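Beta-lactamase (Escherichia coli, PDB 6PQ9) probably hydrolyses beta-lactam antibiotics to substituted beta-amino acids, giving resistance to them. Local coordinates at residues H62-L74 with K236-A250. The protein carries 1 engineered substitution. Numbering follows the deposited sequence. Where two conformers were deposited one is given.
Sequences HHYPMQGTYKFHL and KTGSSDTNDKGITAA. Engineered in segment 62-74: Gly-68 (natural residue Ser). With SO4 (sulfate ion), chain L.
Lys-236, on the edge strand of the five-stranded sheet, lies along the 3-10 segment with Gly-68 and the helix that follows, which carries Lys-71. Its CB meets CB of Phe-72 at 4.3 Å, and CG passes 3.8 Å from CA of Thr-69. CD runs by the carbonyl oxygen of Gly-68, and CE comes closer, 3.3 Å from that O, while also touching CB and CD of Lys-71. A final bend (chi4 73°) turns NZ back toward its own strand, where it donates to O of Thr-237 at 2.8 Å; Ser-132 OG is a second partner. Farther along, Gln-67 lays CG 3.1 Å from O of Ser-239, its amide nitrogen bonding to Gln-178.

A sulfate, probably from the crystallisation liquor and also held by Ser-132 OG, bridges the segments. N of Ser-239 (2.8 Å) and N of the engineered Gly-68 (2.9 Å) converge on its O3. Lys-71 NZ, bonded also to Ser-132 O and Asn-134 OD1, reaches O2 at 2.6 Å. Gly-68 replaces the serine that is the nucleophile in class A enzymes, and the two amides converging on one oxygen match the family's oxyanion hole, which would polarise the beta-lactam carbonyl.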
# COMPACT_ATOMS: atom_id res chain seq x y z
N HIS A 62 -9.75 9.49 -10.97
CA HIS A 62 -9.25 10.47 -10.01
C HIS A 62 -7.90 9.97 -9.54
O HIS A 62 -7.65 8.76 -9.49
CB HIS A 62 -10.22 10.66 -8.82
CG HIS A 62 -9.85 11.80 -7.90
ND1 HIS A 62 -10.04 13.12 -8.23
CD2 HIS A 62 -9.30 11.80 -6.66
CE1 HIS A 62 -9.63 13.89 -7.23
NE2 HIS A 62 -9.17 13.11 -6.27
N HIS A 63 -7.01 10.90 -9.21
CA HIS A 63 -5.65 10.59 -8.81
C HIS A 63 -5.57 10.68 -7.29
O HIS A 63 -5.74 11.76 -6.72
CB HIS A 63 -4.66 11.53 -9.49
CG HIS A 63 -4.60 11.37 -10.97
ND1 HIS A 63 -3.80 12.15 -11.78
CD2 HIS A 63 -5.24 10.50 -11.80
CE1 HIS A 63 -3.95 11.77 -13.04
NE2 HIS A 63 -4.82 10.78 -13.08
N TYR A 64 -5.32 9.54 -6.64
CA TYR A 64 -5.30 9.58 -5.18
C TYR A 64 -3.87 9.54 -4.67
O TYR A 64 -3.04 8.81 -5.22
CB TYR A 64 -6.09 8.41 -4.59
CG TYR A 64 -7.56 8.47 -4.93
CD1 TYR A 64 -8.04 7.93 -6.12
CD2 TYR A 64 -8.47 9.09 -4.07
CE1 TYR A 64 -9.39 7.98 -6.46
CE2 TYR A 64 -9.83 9.15 -4.39
CZ TYR A 64 -10.28 8.60 -5.59
OH TYR A 64 -11.62 8.65 -5.91
N PRO A 65 -3.56 10.36 -3.67
CA PRO A 65 -2.23 10.29 -3.06
C PRO A 65 -2.02 8.95 -2.37
O PRO A 65 -2.87 8.50 -1.59
CB PRO A 65 -2.22 11.47 -2.08
CG PRO A 65 -3.69 11.80 -1.85
CD PRO A 65 -4.42 11.40 -3.09
N MET A 66 -0.89 8.31 -2.68
CA MET A 66 -0.63 6.94 -2.24
C MET A 66 -0.11 6.85 -0.80
O MET A 66 -0.39 5.86 -0.12
CB MET A 66 0.39 6.29 -3.17
CG MET A 66 -0.17 5.91 -4.51
SD MET A 66 0.91 4.73 -5.34
CE MET A 66 2.14 5.88 -5.99
N GLN A 67 0.66 7.85 -0.36
CA GLN A 67 1.52 7.78 0.82
C GLN A 67 2.24 6.43 0.93
O GLN A 67 2.82 5.96 -0.05
CB GLN A 67 0.72 8.10 2.08
CG GLN A 67 0.48 9.61 2.25
CD GLN A 67 1.77 10.35 2.59
OE1 GLN A 67 2.76 9.75 3.02
NE2 GLN A 67 1.77 11.66 2.38
N GLY A 68 2.20 5.79 2.10
CA GLY A 68 2.98 4.58 2.34
C GLY A 68 2.56 3.36 1.54
O GLY A 68 3.26 2.34 1.59
N THR A 69 1.44 3.42 0.81
CA THR A 69 1.08 2.24 0.03
C THR A 69 2.07 1.99 -1.09
O THR A 69 2.20 0.84 -1.54
CB THR A 69 -0.34 2.36 -0.56
OG1 THR A 69 -0.42 3.53 -1.38
CG2 THR A 69 -1.40 2.39 0.54
N TYR A 70 2.81 3.01 -1.52
CA TYR A 70 3.77 2.76 -2.59
C TYR A 70 5.01 2.01 -2.10
O TYR A 70 5.84 1.63 -2.93
CB TYR A 70 4.10 4.09 -3.29
CG TYR A 70 5.16 5.01 -2.70
CD1 TYR A 70 5.48 5.02 -1.34
CD2 TYR A 70 5.84 5.91 -3.53
CE1 TYR A 70 6.45 5.88 -0.83
CE2 TYR A 70 6.80 6.76 -3.05
CZ TYR A 70 7.11 6.75 -1.71
OH TYR A 70 8.08 7.63 -1.26
N LYS A 71 5.12 1.73 -0.79
CA LYS A 71 6.17 0.83 -0.32
C LYS A 71 5.96 -0.60 -0.83
O LYS A 71 6.92 -1.36 -0.97
CB LYS A 71 6.25 0.86 1.21
CG LYS A 71 6.98 2.08 1.76
CD LYS A 71 6.28 2.69 2.98
CE LYS A 71 6.91 4.06 3.37
NZ LYS A 71 6.44 4.59 4.69
N PHE A 72 4.71 -0.97 -1.10
CA PHE A 72 4.43 -2.23 -1.79
C PHE A 72 5.06 -2.24 -3.17
O PHE A 72 5.78 -3.18 -3.54
CB PHE A 72 2.91 -2.44 -1.87
CG PHE A 72 2.49 -3.57 -2.77
CD1 PHE A 72 2.74 -4.89 -2.41
CD2 PHE A 72 1.84 -3.32 -3.98
CE1 PHE A 72 2.35 -5.95 -3.25
CE2 PHE A 72 1.44 -4.37 -4.81
CZ PHE A 72 1.69 -5.68 -4.45
N HIS A 73 4.79 -1.19 -3.96
CA HIS A 73 5.37 -1.06 -5.29
C HIS A 73 6.89 -1.13 -5.22
O HIS A 73 7.53 -1.81 -6.03
CB HIS A 73 4.95 0.27 -5.92
CG HIS A 73 3.47 0.51 -5.94
ND1 HIS A 73 2.71 0.53 -4.79
CD2 HIS A 73 2.62 0.78 -6.96
CE1 HIS A 73 1.45 0.79 -5.10
NE2 HIS A 73 1.37 0.94 -6.41
N LEU A 74 7.47 -0.38 -4.28
CA LEU A 74 8.92 -0.41 -4.10
C LEU A 74 9.41 -1.81 -3.75
O LEU A 74 10.45 -2.26 -4.25
CB LEU A 74 9.32 0.60 -3.03
CG LEU A 74 10.79 0.63 -2.59
CD1 LEU A 74 11.71 1.00 -3.76
CD2 LEU A 74 10.93 1.63 -1.45
N LYS A 236 -1.05 -3.26 2.86
CA LYS A 236 -0.14 -2.16 3.09
C LYS A 236 -0.97 -0.90 3.31
O LYS A 236 -1.86 -0.60 2.51
CB LYS A 236 0.83 -1.96 1.92
CG LYS A 236 1.84 -0.85 2.17
CD LYS A 236 2.88 -1.27 3.21
CE LYS A 236 3.57 -0.05 3.84
NZ LYS A 236 2.67 0.69 4.79
N THR A 237 -0.69 -0.18 4.39
CA THR A 237 -1.40 1.06 4.71
C THR A 237 -0.66 2.28 4.17
O THR A 237 0.53 2.24 3.84
CB THR A 237 -1.56 1.22 6.22
OG1 THR A 237 -0.26 1.34 6.81
CG2 THR A 237 -2.28 0.04 6.85
N GLY A 238 -1.38 3.39 4.11
CA GLY A 238 -0.77 4.69 3.91
C GLY A 238 -1.54 5.73 4.70
O GLY A 238 -2.76 5.63 4.87
N SER A 239 -0.80 6.73 5.20
CA SER A 239 -1.40 7.77 6.02
C SER A 239 -0.66 9.08 5.78
O SER A 239 0.47 9.08 5.29
CB SER A 239 -1.37 7.43 7.52
OG SER A 239 -1.70 6.07 7.75
N SER A 240 -1.31 10.19 6.13
CA SER A 240 -0.74 11.51 5.94
C SER A 240 -0.98 12.36 7.18
O SER A 240 -1.66 11.94 8.12
CB SER A 240 -1.33 12.18 4.70
OG SER A 240 -2.53 12.83 5.03
N ASP A 241 -0.42 13.57 7.18
CA ASP A 241 -0.78 14.56 8.17
C ASP A 241 -2.11 15.23 7.82
O ASP A 241 -2.73 14.97 6.78
CB ASP A 241 0.29 15.64 8.28
CG ASP A 241 1.61 15.10 8.73
OD1 ASP A 241 1.64 14.27 9.66
OD2 ASP A 241 2.63 15.52 8.14
N THR A 242 -2.52 16.12 8.72
CA THR A 242 -3.70 16.96 8.57
C THR A 242 -3.25 18.40 8.56
O THR A 242 -2.55 18.83 9.49
CB THR A 242 -4.67 16.72 9.74
OG1 THR A 242 -4.91 15.31 9.90
CG2 THR A 242 -5.98 17.46 9.53
N ASN A 243 -3.63 19.16 7.53
CA ASN A 243 -3.18 20.55 7.47
C ASN A 243 -4.02 21.43 8.41
O ASN A 243 -4.93 20.95 9.11
CB ASN A 243 -3.17 21.05 6.01
CG ASN A 243 -4.55 21.22 5.39
OD1 ASN A 243 -5.58 21.15 6.06
ND2 ASN A 243 -4.56 21.47 4.08
N ASP A 244 -3.71 22.73 8.47
CA ASP A 244 -4.45 23.50 9.47
C ASP A 244 -5.81 23.99 8.98
O ASP A 244 -6.47 24.74 9.70
CB ASP A 244 -3.61 24.66 10.04
CG ASP A 244 -3.19 25.69 9.00
OD1 ASP A 244 -3.70 25.72 7.86
OD2 ASP A 244 -2.33 26.51 9.38
N LYS A 245 -6.26 23.56 7.80
CA LYS A 245 -7.68 23.62 7.46
C LYS A 245 -8.40 22.30 7.72
O LYS A 245 -9.52 22.11 7.26
CB LYS A 245 -7.85 24.05 6.00
CG LYS A 245 -7.66 25.53 5.82
CD LYS A 245 -7.89 26.01 4.40
CE LYS A 245 -7.42 27.46 4.24
NZ LYS A 245 -7.82 28.09 2.93
N GLY A 246 -7.77 21.38 8.47
CA GLY A 246 -8.42 20.15 8.87
C GLY A 246 -8.45 19.07 7.82
O GLY A 246 -9.15 18.07 8.01
N ILE A 247 -7.73 19.23 6.71
CA ILE A 247 -7.74 18.27 5.61
C ILE A 247 -6.66 17.22 5.84
O ILE A 247 -5.46 17.55 5.89
CB ILE A 247 -7.52 18.97 4.26
CG1 ILE A 247 -8.56 20.07 4.05
CG2 ILE A 247 -7.53 17.96 3.15
CD1 ILE A 247 -9.98 19.58 4.13
N THR A 248 -7.07 15.96 5.98
CA THR A 248 -6.15 14.84 5.95
C THR A 248 -6.04 14.38 4.50
O THR A 248 -7.01 13.87 3.93
CB THR A 248 -6.63 13.71 6.86
OG1 THR A 248 -6.80 14.20 8.19
CG2 THR A 248 -5.62 12.56 6.88
N ALA A 249 -4.85 14.56 3.91
CA ALA A 249 -4.66 14.27 2.50
C ALA A 249 -5.00 12.82 2.15
O ALA A 249 -5.66 12.57 1.14
CB ALA A 249 -3.23 14.58 2.08
N ALA A 250 -4.55 11.85 2.96
CA ALA A 250 -4.64 10.44 2.58
C ALA A 250 -4.76 9.52 3.79
O ALA A 250 -3.94 9.59 4.71
CB ALA A 250 -3.41 10.03 1.76
S SO4 L . 2.79 5.70 5.92
O1 SO4 L . 2.40 4.32 6.19
O2 SO4 L . 4.16 5.71 5.42
O3 SO4 L . 1.92 6.31 4.92
O4 SO4 L . 2.68 6.44 7.17